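Local coordinates for pheromone cOB1/lipoprotein, YaeC family (Enterococcus faecalis, PDB 4EF1) that probably binds methionine as the lipid-anchored solute receptor of an ABC importer, and as a lipoprotein precursor also gives rise to the pheromone cOB1, at residues E17-L26 and V223-I233. Residues are numbered along the deposited sequence; the frame is centred on the assembly and turned at random.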
# COMPACT_ATOMS: atom_id res chain seq x y z
N GLU A 17 -8.61 9.09 -6.50
CA GLU A 17 -9.31 8.96 -7.81
C GLU A 17 -10.51 7.96 -7.72
O GLU A 17 -11.58 8.19 -8.31
CB GLU A 17 -8.32 8.61 -8.92
CG GLU A 17 -7.32 9.74 -9.23
CD GLU A 17 -6.55 9.53 -10.52
OE1 GLU A 17 -6.61 8.45 -11.14
OE2 GLU A 17 -5.86 10.47 -10.92
N ILE A 18 -10.37 6.93 -6.88
CA ILE A 18 -11.46 5.96 -6.63
C ILE A 18 -12.60 6.68 -5.92
O ILE A 18 -13.75 6.60 -6.36
CB ILE A 18 -10.96 4.74 -5.81
CG1 ILE A 18 -10.10 3.85 -6.71
CG2 ILE A 18 -12.12 3.92 -5.26
CD1 ILE A 18 -9.41 2.68 -5.99
N LEU A 19 -12.25 7.42 -4.86
CA LEU A 19 -13.21 8.23 -4.09
C LEU A 19 -13.96 9.25 -4.98
O LEU A 19 -15.21 9.33 -4.95
CB LEU A 19 -12.53 8.88 -2.89
CG LEU A 19 -12.03 7.90 -1.82
CD1 LEU A 19 -11.24 8.60 -0.77
CD2 LEU A 19 -13.19 7.09 -1.20
N GLU A 20 -13.23 10.02 -5.76
CA GLU A 20 -13.89 10.96 -6.68
C GLU A 20 -14.89 10.21 -7.56
O GLU A 20 -16.02 10.70 -7.77
CB GLU A 20 -12.89 11.73 -7.58
CG GLU A 20 -11.99 12.74 -6.86
CD GLU A 20 -12.72 13.91 -6.20
OE1 GLU A 20 -13.79 14.33 -6.68
OE2 GLU A 20 -12.22 14.39 -5.14
N HIS A 21 -14.48 9.08 -8.11
CA HIS A 21 -15.31 8.29 -9.01
C HIS A 21 -16.63 7.85 -8.40
O HIS A 21 -17.65 7.82 -9.09
CB HIS A 21 -14.52 7.10 -9.58
CG HIS A 21 -15.36 6.16 -10.42
ND1 HIS A 21 -15.74 6.46 -11.67
CD2 HIS A 21 -15.93 4.93 -10.13
CE1 HIS A 21 -16.52 5.47 -12.16
NE2 HIS A 21 -16.62 4.53 -11.23
N VAL A 22 -16.63 7.48 -7.13
CA VAL A 22 -17.85 7.00 -6.47
C VAL A 22 -18.74 8.14 -5.87
O VAL A 22 -19.84 7.85 -5.35
CB VAL A 22 -17.53 5.90 -5.40
CG1 VAL A 22 -16.79 4.71 -6.05
CG2 VAL A 22 -16.74 6.45 -4.24
N LYS A 23 -18.31 9.40 -5.91
CA LYS A 23 -19.16 10.50 -5.33
C LYS A 23 -20.63 10.48 -5.82
O LYS A 23 -21.52 10.55 -5.02
CB LYS A 23 -18.59 11.89 -5.57
CG LYS A 23 -17.36 12.22 -4.75
CD LYS A 23 -16.97 13.66 -4.97
CE LYS A 23 -15.74 14.05 -4.19
NZ LYS A 23 -15.37 15.43 -4.52
N PRO A 24 -20.86 10.35 -7.13
CA PRO A 24 -22.28 10.31 -7.58
C PRO A 24 -23.08 9.12 -7.02
O PRO A 24 -24.27 9.25 -6.74
CB PRO A 24 -22.18 10.24 -9.11
CG PRO A 24 -20.78 10.66 -9.44
CD PRO A 24 -19.92 10.30 -8.26
N LEU A 25 -22.42 7.97 -6.83
CA LEU A 25 -23.07 6.79 -6.21
C LEU A 25 -23.41 7.03 -4.75
O LEU A 25 -24.50 6.69 -4.29
CB LEU A 25 -22.18 5.53 -6.36
CG LEU A 25 -22.09 4.95 -7.77
CD1 LEU A 25 -20.81 4.14 -7.97
CD2 LEU A 25 -23.36 4.14 -8.01
N LEU A 26 -22.46 7.60 -4.00
CA LEU A 26 -22.71 7.95 -2.61
C LEU A 26 -23.78 9.02 -2.48
O LEU A 26 -24.52 9.00 -1.51
CB LEU A 26 -21.43 8.40 -1.87
CG LEU A 26 -20.68 7.32 -1.13
CD1 LEU A 26 -21.49 6.86 0.06
CD2 LEU A 26 -20.43 6.14 -2.06
N VAL A 223 -20.24 0.54 -1.47
CA VAL A 223 -20.18 1.14 -2.84
C VAL A 223 -18.79 0.87 -3.42
O VAL A 223 -18.67 0.39 -4.57
CB VAL A 223 -20.51 2.64 -2.83
CG1 VAL A 223 -20.07 3.29 -4.13
CG2 VAL A 223 -21.98 2.85 -2.54
N LEU A 224 -17.76 1.03 -2.60
CA LEU A 224 -16.39 0.73 -3.03
C LEU A 224 -16.14 -0.74 -3.43
O LEU A 224 -15.29 -1.00 -4.29
CB LEU A 224 -15.38 1.16 -1.97
CG LEU A 224 -15.15 2.64 -1.77
CD1 LEU A 224 -14.27 2.83 -0.54
CD2 LEU A 224 -14.55 3.27 -3.05
N ARG A 225 -16.88 -1.67 -2.83
CA ARG A 225 -16.81 -3.10 -3.19
C ARG A 225 -17.83 -3.54 -4.23
O ARG A 225 -17.80 -4.70 -4.69
CB ARG A 225 -17.00 -3.96 -1.94
CG ARG A 225 -15.90 -3.78 -0.92
CD ARG A 225 -16.28 -4.50 0.34
NE ARG A 225 -15.16 -4.70 1.24
CZ ARG A 225 -15.26 -5.12 2.50
NH1 ARG A 225 -16.45 -5.38 3.07
NH2 ARG A 225 -14.16 -5.29 3.23
N SER A 226 -18.74 -2.65 -4.66
CA SER A 226 -19.78 -3.07 -5.61
C SER A 226 -19.16 -3.46 -6.95
O SER A 226 -18.13 -2.90 -7.31
CB SER A 226 -20.82 -1.97 -5.83
OG SER A 226 -20.22 -0.83 -6.43
N LYS A 227 -19.79 -4.39 -7.65
CA LYS A 227 -19.26 -4.96 -8.89
C LYS A 227 -18.91 -3.87 -9.92
O LYS A 227 -17.83 -3.94 -10.49
CB LYS A 227 -20.26 -5.96 -9.51
CG LYS A 227 -19.83 -6.60 -10.83
CD LYS A 227 -20.95 -7.40 -11.47
CE LYS A 227 -20.52 -8.03 -12.81
NZ LYS A 227 -19.34 -8.94 -12.72
N GLU A 228 -19.80 -2.89 -10.13
CA GLU A 228 -19.55 -1.84 -11.15
C GLU A 228 -18.28 -1.02 -10.78
O GLU A 228 -17.50 -0.70 -11.65
CB GLU A 228 -20.78 -0.93 -11.35
CG GLU A 228 -21.02 0.03 -10.18
CD GLU A 228 -22.42 0.60 -10.07
OE1 GLU A 228 -22.78 1.52 -10.85
OE2 GLU A 228 -23.14 0.19 -9.15
N VAL A 229 -18.04 -0.76 -9.49
CA VAL A 229 -16.87 0.01 -9.07
C VAL A 229 -15.61 -0.86 -9.18
O VAL A 229 -14.60 -0.41 -9.70
CB VAL A 229 -17.04 0.62 -7.65
CG1 VAL A 229 -15.75 1.27 -7.18
CG2 VAL A 229 -18.24 1.58 -7.60
N GLN A 230 -15.67 -2.11 -8.72
CA GLN A 230 -14.53 -3.03 -8.84
C GLN A 230 -14.08 -3.21 -10.31
O GLN A 230 -12.90 -3.19 -10.59
CB GLN A 230 -14.90 -4.37 -8.21
CG GLN A 230 -15.09 -4.24 -6.70
CD GLN A 230 -15.22 -5.58 -6.03
OE1 GLN A 230 -15.86 -6.47 -6.54
NE2 GLN A 230 -14.60 -5.74 -4.92
N ASP A 231 -15.03 -3.35 -11.22
CA ASP A 231 -14.72 -3.47 -12.68
C ASP A 231 -14.03 -2.20 -13.19
O ASP A 231 -13.08 -2.28 -13.97
CB ASP A 231 -15.96 -3.78 -13.48
CG ASP A 231 -16.51 -5.17 -13.21
OD1 ASP A 231 -15.85 -5.91 -12.47
OD2 ASP A 231 -17.60 -5.52 -13.71
N TRP A 232 -14.53 -1.04 -12.78
CA TRP A 232 -13.92 0.23 -13.18
C TRP A 232 -12.49 0.31 -12.71
O TRP A 232 -11.58 0.62 -13.48
CB TRP A 232 -14.79 1.38 -12.70
CG TRP A 232 -14.21 2.71 -13.03
CD1 TRP A 232 -14.39 3.46 -14.20
CD2 TRP A 232 -13.30 3.49 -12.20
NE1 TRP A 232 -13.68 4.63 -14.13
CE2 TRP A 232 -13.00 4.71 -12.96
CE3 TRP A 232 -12.74 3.32 -10.93
CZ2 TRP A 232 -12.18 5.71 -12.45
CZ3 TRP A 232 -11.88 4.34 -10.44
CH2 TRP A 232 -11.63 5.50 -11.17
N ILE A 233 -12.26 -0.07 -11.46
CA ILE A 233 -10.92 -0.10 -10.87
C ILE A 233 -9.99 -1.02 -11.69
O ILE A 233 -8.90 -0.62 -12.10
CB ILE A 233 -10.95 -0.58 -9.39
CG1 ILE A 233 -11.67 0.40 -8.48
CG2 ILE A 233 -9.55 -0.75 -8.83
CD1 ILE A 233 -11.76 -0.10 -7.06
O HOH W 1 -18.35 2.46 -11.40
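His21 lies flat on Trp232, its imidazole stacked face to face on the five-membered indole ring with centroids 3.6 Å apart and planes at 4°. CG anti to the backbone N on both residues (chi1 175° for His21) carries each ring out over the other helix, and the two side chains pass antiparallel. His21 CB covers the indole's six-membered ring in a CH-pi contact, while a water in the imidazole plane, 2.7 Å from His21 NE2, ties weakly to the carbonyl of Glu228.

Farther along, branched side chains mesh. Val223 CG1 is a bump set among Val22, Leu25 and Leu26, with Leu26 CD2 nearest at 3.5 Å. Val22 CG1 sits against both methyls of Val229, while Leu25 CD1 meets Val229 CG2 at 3.6 Å. Deeper in, Ile18 CG2 presses tightly on Leu224 CD2 at 3.3 Å, and Ile18 CD1 touches Ile233 CD1, the side chains crossing at about a right angle.

Segments 17-26 and 227-233 run roughly antiparallel, at 151°. In this periplasmic-binding-protein-like fold, helix 12-28 and C-terminal helices 215-225 and 227-236 pack together beside the six-stranded sheet, where Leu19, Val22 and Leu26 touch strand 31-37 and Ile233 reaches Pro243 on strand 242-243.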